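Local coordinates for protein aromatic amino acid aminotransferase I (Candida albicans WO-1, PDB 6HNU) that probably transfers the amino group of aromatic L-amino acids to 2-oxoglutarate, with pyridoxal 5'-phosphate as cofactor, giving aromatic oxo-acids and L-glutamate, at residues B[242-247]-B[291-296]; B[59-64]-B[78-83]. All coordinates share one frame; numbering follows the deposited sequence. Where two conformers were deposited one is given.

Overall arrangement
The two contacts lie in different sheets of one subunit, their centres about 33 Å apart and their nearest atoms about 19 Å apart. Contact 2 comes first along the chain and is complete before contact 1 begins. It pairs 59-64 with 78-83 in a two-stranded antiparallel sheet about 27 Å from the centre of the chain, where strand 57-62 also pairs with a strand of the second subunit. Contact 1 joins neighbouring parallel strands, 242-246 and 292-297, of the large mixed sheet and carries Asp246 to the pyridoxal 5'-phosphate. One contact thus belongs to the cofactor-binding core and the other to the dimer interface.

Contact 1. Residues B[242-247]-B[291-296]; sequences LIIEDE and RVVRLD. With PLP (pyridoxal-5'-phosphate), chain I.
Glu245 and Arg294 form a buried salt bridge between adjacent parallel strands, with OE2 of Glu245 2.9 Å from NH1 of Arg294. The hydrogen bond within it is weak, and the carboxylate and guanidinium planes stand 86° apart. CG of Glu245 sits between its own backbone N and carbonyl carbon (chi1 68°), and the chain, extended beyond CG, crosses that of Arg294, with CG and OE2 near Arg294 CB. Phe283 N and Ile284 N, at the start of helix 283-286, also bond to OE1 and OE2 of Glu245. The guanidinium is held further by Asp296, whose OD1 accepts from NE of Arg294 at 2.9 Å, while CB of Glu247 lies over one face. A water accepts from NH1 of Arg294 and donates to OE1 of both Glu245 and Glu247, and Glu247 OE1 is also hydrogen-bonded to Thr215 OG1.

Five backbone hydrogen bonds run from Ile243 N to Arg291 O through to Glu247 N and Leu295 O. On the face of Ile244, Val293 and Leu295, Ile244 CD1 packs 3.8 Å from Val293 CB, and its CG2 meets Leu295 CD1. Asp246 points to the same face. Its OD2 is 2.8 Å from N1 of the cofactor and hydrogen-bonded to Tyr211 OH; as in fold-type I aminotransferases, this carboxylate probably keeps the pyridine nitrogen protonated.

Helix 141-152 packs on Ile244 and Leu295, helix 283-286 on Ile243, Val292 and Arg294, and strands 209-212 and 309-314 flank the pair.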
ATOM      1  N   LEU B 242      11.769  17.823  12.847  1.00 18.42           N
ATOM      2  CA  LEU B 242      11.268  17.911  11.451  1.00 18.12           C
ATOM      3  C   LEU B 242       9.865  18.505  11.423  1.00 17.19           C
ATOM      4  O   LEU B 242       9.142  18.509  12.430  1.00 16.24           O
ATOM      5  CB  LEU B 242      11.248  16.523  10.800  1.00 18.73           C
ATOM      6  CG  LEU B 242      12.540  15.724  10.893  1.00 20.27           C
ATOM      7  CD1 LEU B 242      12.302  14.282  10.552  1.00 23.34           C
ATOM      8  CD2 LEU B 242      13.604  16.316  10.015  1.00 22.58           C
ATOM      9  N   ILE B 243       9.439  18.928  10.243  1.00 15.53           N
ATOM     10  CA  ILE B 243       8.019  19.299  10.044  1.00 16.65           C
ATOM     11  C   ILE B 243       7.482  18.354   8.987  1.00 15.91           C
ATOM     12  O   ILE B 243       8.090  18.275   7.895  1.00 14.14           O
ATOM     13  CB  ILE B 243       7.839  20.780   9.652  1.00 17.04           C
ATOM     14  CG1 ILE B 243       8.221  21.737  10.779  1.00 18.29           C
ATOM     15  CG2 ILE B 243       6.428  21.036   9.143  1.00 16.42           C
ATOM     16  CD1 ILE B 243       8.359  23.174  10.328  1.00 19.25           C
ATOM     17  N   ILE B 244       6.386  17.684   9.315  1.00 15.08           N
ATOM     18  CA  ILE B 244       5.709  16.796   8.361  1.00 15.19           C
ATOM     19  C   ILE B 244       4.453  17.552   7.970  1.00 14.35           C
ATOM     20  O   ILE B 244       3.565  17.696   8.823  1.00 13.70           O
ATOM     21  CB  ILE B 244       5.409  15.412   8.979  1.00 14.15           C
ATOM     22  CG1 ILE B 244       6.599  14.768   9.697  1.00 14.50           C
ATOM     23  CG2 ILE B 244       4.772  14.506   7.942  1.00 14.48           C
ATOM     24  CD1 ILE B 244       7.876  14.555   8.868  1.00 14.82           C
ATOM     25  N   GLU B 245       4.397  17.970   6.716  1.00 14.35           N
ATOM     26  CA  GLU B 245       3.280  18.767   6.183  1.00 15.55           C
ATOM     27  C   GLU B 245       2.478  17.776   5.335  1.00 15.96           C
ATOM     28  O   GLU B 245       2.888  17.372   4.233  1.00 13.98           O
ATOM     29  CB  GLU B 245       3.672  20.115   5.532  1.00 14.34           C
ATOM     30  CG  GLU B 245       4.467  20.069   4.229  1.00 15.44           C
ATOM     31  CD  GLU B 245       4.751  21.418   3.576  1.00 15.73           C
ATOM     32  OE1 GLU B 245       4.091  22.426   3.958  1.00 15.57           O
ATOM     33  OE2 GLU B 245       5.553  21.450   2.564  1.00 15.13           O
ATOM     34  N   ASP B 246       1.347  17.392   5.889  1.00 15.46           N
ATOM     35  CA  ASP B 246       0.397  16.469   5.261  1.00 15.51           C
ATOM     36  C   ASP B 246      -0.601  17.338   4.516  1.00 15.36           C
ATOM     37  O   ASP B 246      -1.482  17.936   5.139  1.00 14.08           O
ATOM     38  CB  ASP B 246      -0.199  15.537   6.304  1.00 15.62           C
ATOM     39  CG  ASP B 246      -1.232  14.592   5.776  1.00 15.69           C
ATOM     40  OD1 ASP B 246      -1.402  14.499   4.505  1.00 14.01           O
ATOM     41  OD2 ASP B 246      -1.871  13.944   6.644  1.00 16.71           O
ATOM     42  N   GLU B 247      -0.447  17.411   3.204  1.00 15.60           N
ATOM     43  CA  GLU B 247      -1.001  18.541   2.436  1.00 15.87           C
ATOM     44  C   GLU B 247      -1.859  18.033   1.288  1.00 15.53           C
ATOM     45  O   GLU B 247      -1.734  18.525   0.166  1.00 17.74           O
ATOM     46  CB  GLU B 247       0.194  19.393   2.023  1.00 16.69           C
ATOM     47  CG  GLU B 247       0.639  20.314   3.130  1.00 17.02           C
ATOM     48  CD  GLU B 247      -0.379  21.437   3.312  1.00 16.85           C
ATOM     49  OE1 GLU B 247      -0.144  22.526   2.748  1.00 15.99           O
ATOM     50  OE2 GLU B 247      -1.392  21.234   4.043  1.00 16.89           O
ATOM     51  N   ARG B 291      14.677  20.029   6.658  1.00 20.18           N
ATOM     52  CA  ARG B 291      14.033  19.340   7.798  1.00 18.07           C
ATOM     53  C   ARG B 291      12.518  19.239   7.551  1.00 16.72           C
ATOM     54  O   ARG B 291      11.762  18.979   8.528  1.00 15.80           O
ATOM     55  CB  ARG B 291      14.433  20.075   9.080  1.00 17.67           C
ATOM     56  CG  ARG B 291      13.898  21.506   9.179  1.00 18.28           C
ATOM     57  CD  ARG B 291      14.077  22.086  10.554  1.00 19.39           C
ATOM     58  NE  ARG B 291      15.487  22.110  10.934  1.00 20.08           N
ATOM     59  CZ  ARG B 291      16.107  21.204  11.696  1.00 19.97           C
ATOM     60  NH1 ARG B 291      17.404  21.338  11.929  1.00 22.49           N
ATOM     61  NH2 ARG B 291      15.450  20.207  12.254  1.00 21.45           N
ATOM     62  N   VAL B 292      12.061  19.498   6.325  1.00 15.92           N
ATOM     63  CA  VAL B 292      10.611  19.341   5.991  1.00 15.74           C
ATOM     64  C   VAL B 292      10.436  18.061   5.164  1.00 15.83           C
ATOM     65  O   VAL B 292      11.203  17.862   4.200  1.00 14.84           O
ATOM     66  CB  VAL B 292      10.007  20.571   5.300  1.00 15.35           C
ATOM     67  CG1 VAL B 292       8.528  20.391   5.004  1.00 16.21           C
ATOM     68  CG2 VAL B 292      10.191  21.810   6.131  1.00 15.12           C
ATOM     69  N   VAL B 293       9.409  17.277   5.500  1.00 16.50           N
ATOM     70  CA  VAL B 293       8.894  16.200   4.625  1.00 14.90           C
ATOM     71  C   VAL B 293       7.463  16.565   4.276  1.00 14.81           C
ATOM     72  O   VAL B 293       6.666  16.801   5.200  1.00 13.46           O
ATOM     73  CB  VAL B 293       9.052  14.810   5.246  1.00 15.69           C
ATOM     74  CG1 VAL B 293       8.633  13.713   4.283  1.00 14.86           C
ATOM     75  CG2 VAL B 293      10.481  14.571   5.691  1.00 17.12           C
ATOM     76  N   ARG B 294       7.182  16.620   2.989  1.00 14.30           N
ATOM     77  CA  ARG B 294       5.823  16.919   2.468  1.00 15.02           C
ATOM     78  C   ARG B 294       5.160  15.632   1.966  1.00 15.05           C
ATOM     79  O   ARG B 294       5.784  14.854   1.205  1.00 14.99           O
ATOM     80  CB  ARG B 294       5.896  17.987   1.377  1.00 14.60           C
ATOM     81  CG  ARG B 294       4.560  18.306   0.720  1.00 14.71           C
ATOM     82  CD  ARG B 294       4.723  19.307  -0.406  1.00 15.06           C
ATOM     83  NE  ARG B 294       3.462  19.841  -0.874  1.00 15.06           N
ATOM     84  CZ  ARG B 294       2.853  20.925  -0.408  1.00 15.15           C
ATOM     85  NH1 ARG B 294       3.350  21.572   0.611  1.00 16.75           N
ATOM     86  NH2 ARG B 294       1.695  21.306  -0.911  1.00 15.45           N
ATOM     87  N   LEU B 295       3.915  15.407   2.375  1.00 14.54           N
ATOM     88  CA  LEU B 295       3.069  14.284   1.895  1.00 14.49           C
ATOM     89  C   LEU B 295       2.095  14.870   0.878  1.00 14.78           C
ATOM     90  O   LEU B 295       1.174  15.636   1.244  1.00 15.46           O
ATOM     91  CB  LEU B 295       2.366  13.586   3.062  1.00 14.87           C
ATOM     92  CG  LEU B 295       3.211  13.399   4.322  1.00 14.21           C
ATOM     93  CD1 LEU B 295       2.400  12.698   5.392  1.00 15.58           C
ATOM     94  CD2 LEU B 295       4.502  12.645   4.046  1.00 14.60           C
ATOM     95  N   ASP B 296       2.320  14.574  -0.395  1.00 14.43           N
ATOM     96  CA  ASP B 296       1.447  15.049  -1.498  1.00 14.66           C
ATOM     97  C   ASP B 296       0.582  13.934  -2.049  1.00 14.04           C
ATOM     98  O   ASP B 296       1.043  12.776  -2.134  1.00 14.98           O
ATOM     99  CB  ASP B 296       2.293  15.596  -2.662  1.00 15.56           C
ATOM    100  CG  ASP B 296       2.700  17.042  -2.504  1.00 16.83           C
ATOM    101  OD1 ASP B 296       1.800  17.862  -2.264  1.00 18.92           O
ATOM    102  OD2 ASP B 296       3.907  17.358  -2.724  1.00 16.62           O
TER
HETATM  103  N1  PLP I 502      -4.280  13.315   5.443  1.00 25.81           N
HETATM  104  C2  PLP I 502      -5.270  14.109   5.860  1.00 23.33           C
HETATM  105  C2A PLP I 502      -4.971  15.142   6.888  1.00 26.54           C
HETATM  106  C3  PLP I 502      -6.563  13.980   5.358  1.00 24.00           C
HETATM  107  O3  PLP I 502      -7.543  14.779   5.880  1.00 21.64           O
HETATM  108  C4  PLP I 502      -6.825  12.976   4.403  1.00 25.89           C
HETATM  109  C4A PLP I 502      -8.180  12.802   3.886  1.00 29.74           C
HETATM  110  C5  PLP I 502      -5.767  12.178   3.948  1.00 23.78           C
HETATM  111  C6  PLP I 502      -4.532  12.367   4.513  1.00 25.06           C
HETATM  112  C5A PLP I 502      -5.990  11.039   2.983  1.00 24.67           C
HETATM  113  O4P PLP I 502      -4.996  11.055   1.923  1.00 21.78           O
HETATM  114  P   PLP I 502      -4.860   9.953   0.845  1.00 20.55           P
HETATM  115  O1P PLP I 502      -3.803  10.562  -0.050  1.00 19.56           O
HETATM  116  O2P PLP I 502      -6.257   9.804   0.180  1.00 18.46           O
HETATM  117  O3P PLP I 502      -4.420   8.669   1.544  1.00 19.83           O
HETATM  118  O   HOH W   1       2.250  23.620   2.362  1.00 15.85           O
HETATM  119  O   HOH W   2      -0.821  17.207  -2.273  1.00 15.56           O

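Contact 2. Residues B[59-64]-B[78-83]; sequences TADIPT and ENKTTI
Ile62 lies side by side with Thr81, its CG1 3.6 Å from Thr81 CG2, and crosses Ile83 at about a right angle, CD1 reaching Ile83 CG2. With CG1 between the backbone N and the carbonyl carbon (chi1 73°), the branch is set against the neighbouring strand. Ala60 CB meets Ile83 CG1 on the same face, which helix 334-377 covers through Ala342, Lys346 and Trp347.

The strands form an antiparallel pair: Ala60-Ile83 and Ile62-Thr81 are hydrogen-bonded pairs, each with two backbone bonds, and Asp61-Thr82 between them is a non-hydrogen-bonded pair. Thr59, Ala60 and Asp61 also pair with an antiparallel strand of the second subunit, so the sheet continues across the dimer interface, where Thr59 OG1 is hydrogen-bonded to Thr59 OG1 of that subunit.

On the Asp61 face, Thr82 OG1 donates to Asp61 OD1 at 2.5 Å, coming from above the carboxylate plane. Lys80 lays CD 3.4 Å from Asp61 OD2, and its NZ, 4.0 Å from Asp61 OD2, is an opposite charge nearby but beyond a salt bridge. Past the strands, Asn79 OD1 accepts from Thr64 N at 2.9 Å, an almost straight bond (172° at the hydrogen).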
ATOM      1  N   THR B  59      -6.944   2.015 -21.718  1.00 20.17           N
ATOM      2  CA  THR B  59      -7.318   3.367 -22.201  1.00 21.75           C
ATOM      3  C   THR B  59      -8.144   4.040 -21.117  1.00 22.37           C
ATOM      4  O   THR B  59      -8.704   3.326 -20.281  1.00 22.27           O
ATOM      5  CB  THR B  59      -8.064   3.313 -23.542  1.00 23.88           C
ATOM      6  OG1 THR B  59      -9.399   2.886 -23.281  1.00 26.08           O
ATOM      7  CG2 THR B  59      -7.408   2.384 -24.537  1.00 24.52           C
ATOM      8  N   ALA B  60      -8.185   5.368 -21.136  1.00 21.96           N
ATOM      9  CA  ALA B  60      -9.143   6.166 -20.358  1.00 22.57           C
ATOM     10  C   ALA B  60      -9.635   7.349 -21.195  1.00 23.64           C
ATOM     11  O   ALA B  60      -8.868   7.879 -22.009  1.00 21.67           O
ATOM     12  CB  ALA B  60      -8.514   6.639 -19.078  1.00 23.16           C
ATOM     13  N   ASP B  61     -10.887   7.755 -20.968  1.00 22.24           N
ATOM     14  CA  ASP B  61     -11.456   8.985 -21.545  1.00 21.96           C
ATOM     15  C   ASP B  61     -11.399  10.046 -20.459  1.00 19.37           C
ATOM     16  O   ASP B  61     -11.858   9.751 -19.331  1.00 20.29           O
ATOM     17  CB  ASP B  61     -12.870   8.730 -22.037  1.00 25.11           C
ATOM     18  CG  ASP B  61     -12.950   7.860 -23.277  1.00 25.63           C
ATOM     19  OD1 ASP B  61     -11.872   7.476 -23.846  1.00 23.69           O
ATOM     20  OD2 ASP B  61     -14.103   7.596 -23.661  1.00 24.91           O
ATOM     21  N   ILE B  62     -10.777  11.186 -20.767  1.00 18.97           N
ATOM     22  CA  ILE B  62     -10.499  12.276 -19.800  1.00 20.21           C
ATOM     23  C   ILE B  62     -10.913  13.604 -20.408  1.00 21.14           C
ATOM     24  O   ILE B  62     -11.019  13.718 -21.629  1.00 20.99           O
ATOM     25  CB  ILE B  62      -9.012  12.239 -19.405  1.00 20.04           C
ATOM     26  CG1 ILE B  62      -8.106  12.743 -20.527  1.00 21.60           C
ATOM     27  CG2 ILE B  62      -8.669  10.808 -18.971  1.00 20.47           C
ATOM     28  CD1 ILE B  62      -6.611  12.645 -20.208  1.00 22.01           C
ATOM     29  N   PRO B  63     -11.163  14.631 -19.574  1.00 21.54           N
ATOM     30  CA  PRO B  63     -11.496  15.963 -20.093  1.00 21.58           C
ATOM     31  C   PRO B  63     -10.288  16.678 -20.710  1.00 23.62           C
ATOM     32  O   PRO B  63      -9.148  16.188 -20.519  1.00 23.71           O
ATOM     33  CB  PRO B  63     -12.083  16.687 -18.868  1.00 20.37           C
ATOM     34  CG  PRO B  63     -11.453  15.999 -17.686  1.00 20.27           C
ATOM     35  CD  PRO B  63     -11.293  14.548 -18.105  1.00 19.61           C
ATOM     36  N   THR B  64     -10.542  17.789 -21.434  1.00 21.65           N
ATOM     37  CA  THR B  64      -9.522  18.486 -22.260  1.00 23.16           C
ATOM     38  C   THR B  64      -9.254  19.874 -21.695  1.00 23.02           C
ATOM     39  O   THR B  64     -10.175  20.641 -21.429  1.00 21.44           O
ATOM     40  CB  THR B  64      -9.914  18.527 -23.745  0.70 23.29           C
ATOM     41  OG1 THR B  64     -11.179  19.181 -23.851  0.70 20.81           O
ATOM     42  CG2 THR B  64      -9.988  17.135 -24.335  0.70 24.50           C
ATOM     43  N   GLU B  78     -15.808  17.633 -27.534  1.00 29.52           N
ATOM     44  CA  GLU B  78     -14.536  18.390 -27.525  1.00 30.16           C
ATOM     45  C   GLU B  78     -13.892  18.279 -26.130  1.00 25.64           C
ATOM     46  O   GLU B  78     -12.688  18.464 -26.058  1.00 26.56           O
ATOM     47  CB  GLU B  78     -14.775  19.815 -28.028  0.70 33.26           C
ATOM     48  CG  GLU B  78     -14.924  19.865 -29.552  0.70 35.31           C
ATOM     49  CD  GLU B  78     -13.801  19.185 -30.330  0.70 37.24           C
ATOM     50  OE1 GLU B  78     -12.660  19.719 -30.341  0.70 37.98           O
ATOM     51  OE2 GLU B  78     -14.055  18.122 -30.928  0.70 38.02           O
ATOM     52  N   ASN B  79     -14.668  17.972 -25.089  1.00 25.03           N
ATOM     53  CA  ASN B  79     -14.153  17.780 -23.696  1.00 25.16           C
ATOM     54  C   ASN B  79     -13.904  16.289 -23.413  1.00 25.67           C
ATOM     55  O   ASN B  79     -14.014  15.870 -22.243  1.00 20.60           O
ATOM     56  CB  ASN B  79     -15.114  18.354 -22.646  1.00 24.00           C
ATOM     57  CG  ASN B  79     -14.479  18.474 -21.273  1.00 23.96           C
ATOM     58  OD1 ASN B  79     -13.272  18.743 -21.168  1.00 20.37           O
ATOM     59  ND2 ASN B  79     -15.278  18.261 -20.234  1.00 23.54           N
ATOM     60  N   LYS B  80     -13.520  15.505 -24.427  1.00 28.15           N
ATOM     61  CA  LYS B  80     -13.155  14.080 -24.216  1.00 28.47           C
ATOM     62  C   LYS B  80     -11.974  13.762 -25.102  1.00 30.08           C
ATOM     63  O   LYS B  80     -12.099  13.911 -26.326  1.00 25.94           O
ATOM     64  CB  LYS B  80     -14.275  13.095 -24.540  1.00 29.81           C
ATOM     65  CG  LYS B  80     -13.974  11.649 -24.151  1.00 32.05           C
ATOM     66  CD  LYS B  80     -15.229  10.786 -24.035  1.00 38.30           C
ATOM     67  CE  LYS B  80     -15.968  10.569 -25.344  1.00 38.42           C
ATOM     68  NZ  LYS B  80     -15.023  10.307 -26.456  1.00 41.53           N
ATOM     69  N   THR B  81     -10.874  13.341 -24.498  1.00 26.66           N
ATOM     70  CA  THR B  81      -9.751  12.717 -25.251  1.00 27.88           C
ATOM     71  C   THR B  81      -9.503  11.314 -24.682  1.00 26.34           C
ATOM     72  O   THR B  81      -9.710  11.101 -23.460  1.00 25.59           O
ATOM     73  CB  THR B  81      -8.541  13.655 -25.285  1.00 30.58           C
ATOM     74  OG1 THR B  81      -7.666  13.221 -26.333  1.00 32.15           O
ATOM     75  CG2 THR B  81      -7.782  13.707 -23.980  1.00 31.61           C
ATOM     76  N   THR B  82      -9.128  10.376 -25.549  1.00 25.56           N
ATOM     77  CA  THR B  82      -8.785   8.997 -25.158  1.00 26.03           C
ATOM     78  C   THR B  82      -7.262   8.906 -25.042  1.00 26.03           C
ATOM     79  O   THR B  82      -6.574   9.123 -26.054  1.00 29.77           O
ATOM     80  CB  THR B  82      -9.413   7.967 -26.107  1.00 25.79           C
ATOM     81  OG1 THR B  82     -10.829   8.169 -26.061  1.00 24.43           O
ATOM     82  CG2 THR B  82      -9.042   6.537 -25.763  1.00 25.03           C
ATOM     83  N   ILE B  83      -6.765   8.575 -23.853  1.00 23.62           N
ATOM     84  CA  ILE B  83      -5.331   8.230 -23.649  1.00 21.95           C
ATOM     85  C   ILE B  83      -5.232   6.699 -23.690  1.00 21.37           C
ATOM     86  O   ILE B  83      -6.130   6.014 -23.198  1.00 20.89           O
ATOM     87  CB  ILE B  83      -4.774   8.835 -22.341  1.00 22.68           C
ATOM     88  CG1 ILE B  83      -5.708   8.543 -21.162  1.00 21.88           C
ATOM     89  CG2 ILE B  83      -4.542  10.327 -22.519  1.00 25.77           C
ATOM     90  CD1 ILE B  83      -5.143   8.828 -19.783  1.00 22.85           C
TER
HETATM   91  O   HOH W   3     -14.091   7.226 -26.048  1.00 35.34           O
HETATM   92  O   HOH W   4     -12.508  21.212 -22.499  1.00 32.49           O